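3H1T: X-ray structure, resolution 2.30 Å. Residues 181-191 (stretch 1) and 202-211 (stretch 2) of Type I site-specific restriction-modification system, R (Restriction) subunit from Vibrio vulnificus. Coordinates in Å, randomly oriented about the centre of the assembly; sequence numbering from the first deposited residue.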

# COMPACT_ATOMS: atom_id res chain seq x y z
N TYR A 181 -2.72 -3.98 10.54
CA TYR A 181 -2.55 -5.42 10.45
C TYR A 181 -1.67 -5.89 9.29
O TYR A 181 -0.82 -6.75 9.48
N TYR A 182 -1.84 -5.31 8.10
CA TYR A 182 -1.02 -5.74 6.97
C TYR A 182 0.42 -5.26 7.04
O TYR A 182 1.32 -5.94 6.54
N GLN A 183 0.66 -4.11 7.66
CA GLN A 183 2.03 -3.61 7.80
C GLN A 183 2.79 -4.53 8.73
O GLN A 183 4.00 -4.76 8.56
N GLN A 184 2.09 -5.05 9.72
CA GLN A 184 2.68 -5.96 10.67
C GLN A 184 3.05 -7.28 9.98
O GLN A 184 4.09 -7.86 10.29
N ILE A 185 2.20 -7.76 9.07
CA ILE A 185 2.48 -8.99 8.34
C ILE A 185 3.77 -8.77 7.58
O ILE A 185 4.71 -9.55 7.68
N ALA A 186 3.81 -7.67 6.84
CA ALA A 186 4.98 -7.32 6.06
C ALA A 186 6.23 -7.27 6.94
O ALA A 186 7.22 -7.93 6.67
N ILE A 187 6.16 -6.48 8.00
CA ILE A 187 7.29 -6.33 8.89
C ILE A 187 7.81 -7.63 9.48
O ILE A 187 9.01 -7.89 9.43
N ASN A 188 6.92 -8.46 10.02
CA ASN A 188 7.31 -9.72 10.63
C ASN A 188 7.88 -10.75 9.64
O ASN A 188 8.82 -11.48 9.98
N ARG A 189 7.34 -10.81 8.43
CA ARG A 189 7.85 -11.76 7.45
C ARG A 189 9.21 -11.36 6.93
O ARG A 189 9.99 -12.21 6.49
N ALA A 190 9.49 -10.06 6.97
CA ALA A 190 10.76 -9.53 6.51
C ALA A 190 11.81 -9.91 7.54
O ALA A 190 12.85 -10.49 7.20
N VAL A 191 11.53 -9.59 8.80
CA VAL A 191 12.43 -9.89 9.91
C VAL A 191 12.67 -11.38 10.00
O VAL A 191 13.78 -11.83 10.28
N LEU A 202 11.30 -9.81 -1.38
CA LEU A 202 10.45 -8.80 -2.01
C LEU A 202 9.10 -8.61 -1.29
O LEU A 202 8.50 -9.57 -0.78
N ILE A 203 8.63 -7.36 -1.25
CA ILE A 203 7.36 -7.01 -0.64
C ILE A 203 6.61 -6.13 -1.62
O ILE A 203 7.14 -5.14 -2.10
N THR A 204 5.37 -6.50 -1.94
CA THR A 204 4.56 -5.71 -2.85
C THR A 204 3.42 -5.07 -2.07
O THR A 204 2.62 -5.75 -1.42
N MSE A 205 3.36 -3.75 -2.13
CA MSE A 205 2.32 -3.00 -1.44
C MSE A 205 1.82 -1.89 -2.35
O MSE A 205 2.62 -1.15 -2.93
N ALA A 206 0.51 -1.78 -2.49
CA ALA A 206 -0.08 -0.74 -3.32
C ALA A 206 0.36 0.62 -2.79
O ALA A 206 0.52 0.82 -1.59
N THR A 207 0.59 1.56 -3.70
CA THR A 207 1.02 2.89 -3.31
C THR A 207 0.05 3.54 -2.33
O THR A 207 -1.17 3.49 -2.50
N GLY A 208 0.59 4.15 -1.28
CA GLY A 208 -0.24 4.80 -0.29
C GLY A 208 -0.69 3.90 0.83
O GLY A 208 -1.64 4.21 1.53
N THR A 209 -0.01 2.78 1.02
CA THR A 209 -0.40 1.87 2.08
C THR A 209 0.58 1.80 3.26
O THR A 209 0.33 1.09 4.23
N GLY A 210 1.69 2.53 3.18
CA GLY A 210 2.65 2.54 4.28
C GLY A 210 3.97 1.81 4.13
O GLY A 210 4.49 1.28 5.11
N LYS A 211 4.53 1.80 2.93
CA LYS A 211 5.79 1.13 2.70
C LYS A 211 6.88 1.67 3.63
O LYS A 211 7.73 0.92 4.10

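Helix 181-191 lies against strand 202-205 and the turn that follows it, running almost antiparallel (173°) with axes 9.9 Å apart at their closest. The contact is small, 280 Å² summed over both sides, and runs from apolar at the strand to polar at the turn. Ala-186 faces the strand and, having only a methyl, leaves a shallow place for Ile-203 (chi1 m, chi2 t): CG2 of Ile-203 sits 4.3 Å from CB of Ala-186, while its CD1 reaches to 4.5 Å from CB of Ala-190, one helical turn on. The next inward residue of the strand, Met-205, a selenomethionine (m, t, p), has its CA-to-CB bond toward the helix and places its CE 3.5 Å from Tyr-182 CE2, at the edge of the ring, and 4.1 Å from Gln-183 CG. Tyr-182 (chi1 p) also points in, and its hydroxyl reaches past that methyl to the turn, where OH donates a hydrogen bond to Thr-209 O (2.8 Å). Thr-209 (p) ends the type II turn that starts at Ala-206, and its OG1 donates a very short hydrogen bond to Ala-206 O (2.5 Å), beside a weak backbone bond from Thr-209 N to the same oxygen (3.3 Å). Gln-183 (m, t) starts sideways, but its extended chain brings its end nearer, beside Gly-210, whose lack of a side chain leaves room there.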

# COMPACT_ATOMS: atom_id res chain seq x y z
CB TYR A 181 -3.92 -6.14 10.40
CG TYR A 181 -4.55 -6.28 9.02
CD1 TYR A 181 -5.39 -5.29 8.50
CD2 TYR A 181 -4.29 -7.40 8.23
CE1 TYR A 181 -5.96 -5.42 7.23
CE2 TYR A 181 -4.86 -7.55 6.97
CZ TYR A 181 -5.69 -6.56 6.47
OH TYR A 181 -6.25 -6.72 5.22
CB TYR A 182 -1.65 -5.32 5.64
CG TYR A 182 -1.81 -3.84 5.45
CD1 TYR A 182 -2.94 -3.18 5.92
CD2 TYR A 182 -0.82 -3.09 4.81
CE1 TYR A 182 -3.08 -1.81 5.75
CE2 TYR A 182 -0.95 -1.72 4.64
CZ TYR A 182 -2.08 -1.08 5.12
OH TYR A 182 -2.20 0.29 4.97
CB GLN A 183 2.01 -2.19 8.36
CG GLN A 183 1.39 -1.21 7.39
CD GLN A 183 1.17 0.18 7.95
OE1 GLN A 183 1.03 1.14 7.20
NE2 GLN A 183 1.13 0.29 9.28
CB GLN A 184 1.71 -6.21 11.82
CG GLN A 184 1.59 -5.05 12.79
CD GLN A 184 0.65 -5.35 13.94
OE1 GLN A 184 0.81 -6.37 14.60
NE2 GLN A 184 -0.31 -4.47 14.18
CB ILE A 185 1.39 -9.31 7.27
CG1 ILE A 185 0.00 -9.33 7.91
CG2 ILE A 185 1.68 -10.63 6.59
CD1 ILE A 185 -0.07 -10.19 9.12
CB ALA A 186 4.76 -5.98 5.38
CB ILE A 187 6.95 -5.36 10.05
CG1 ILE A 187 6.66 -3.97 9.48
CG2 ILE A 187 8.11 -5.31 11.03
CD1 ILE A 187 5.94 -3.07 10.45
CB ASN A 188 6.11 -10.33 11.36
CG ASN A 188 5.76 -9.57 12.64
OD1 ASN A 188 6.24 -8.46 12.88
ND2 ASN A 188 4.92 -10.17 13.47
CB ARG A 189 6.88 -11.91 6.28
CG ARG A 189 5.56 -12.48 6.70
CD ARG A 189 4.78 -13.01 5.53
NE ARG A 189 3.50 -13.54 5.96
CZ ARG A 189 2.53 -13.90 5.14
NH1 ARG A 189 2.70 -13.79 3.82
NH2 ARG A 189 1.38 -14.34 5.63
CB ALA A 190 10.67 -8.02 6.38
CB VAL A 191 11.81 -9.41 11.23
CG1 VAL A 191 12.69 -9.83 12.40
CG2 VAL A 191 11.63 -7.90 11.18
CB LEU A 202 10.20 -9.18 -3.47
CG LEU A 202 9.48 -8.12 -4.33
CD1 LEU A 202 10.28 -6.81 -4.29
CD2 LEU A 202 9.34 -8.64 -5.77
CB ILE A 203 7.55 -6.18 0.64
CG1 ILE A 203 8.50 -6.89 1.59
CG2 ILE A 203 6.20 -5.96 1.30
CD1 ILE A 203 8.97 -6.04 2.73
CB THR A 204 3.96 -6.57 -3.97
OG1 THR A 204 5.00 -7.30 -4.62
CG2 THR A 204 3.25 -5.69 -5.00
CB MSE A 205 2.87 -2.38 -0.15
CG MSE A 205 3.15 -3.36 1.00
SE MSE A 205 3.93 -2.46 2.55
CE MSE A 205 2.32 -1.90 3.43
CB ALA A 206 -1.59 -0.86 -3.29
CB THR A 207 1.21 3.79 -4.55
OG1 THR A 207 1.33 5.16 -4.14
CG2 THR A 207 0.04 3.67 -5.48
CB THR A 209 -0.66 0.43 1.53
OG1 THR A 209 0.46 -0.02 0.75
CG2 THR A 209 -1.88 0.44 0.65
CB LYS A 211 6.20 1.26 1.22
CG LYS A 211 5.12 0.77 0.25
CD LYS A 211 5.58 0.83 -1.21
CE LYS A 211 4.44 1.14 -2.18
NZ LYS A 211 4.54 2.53 -2.71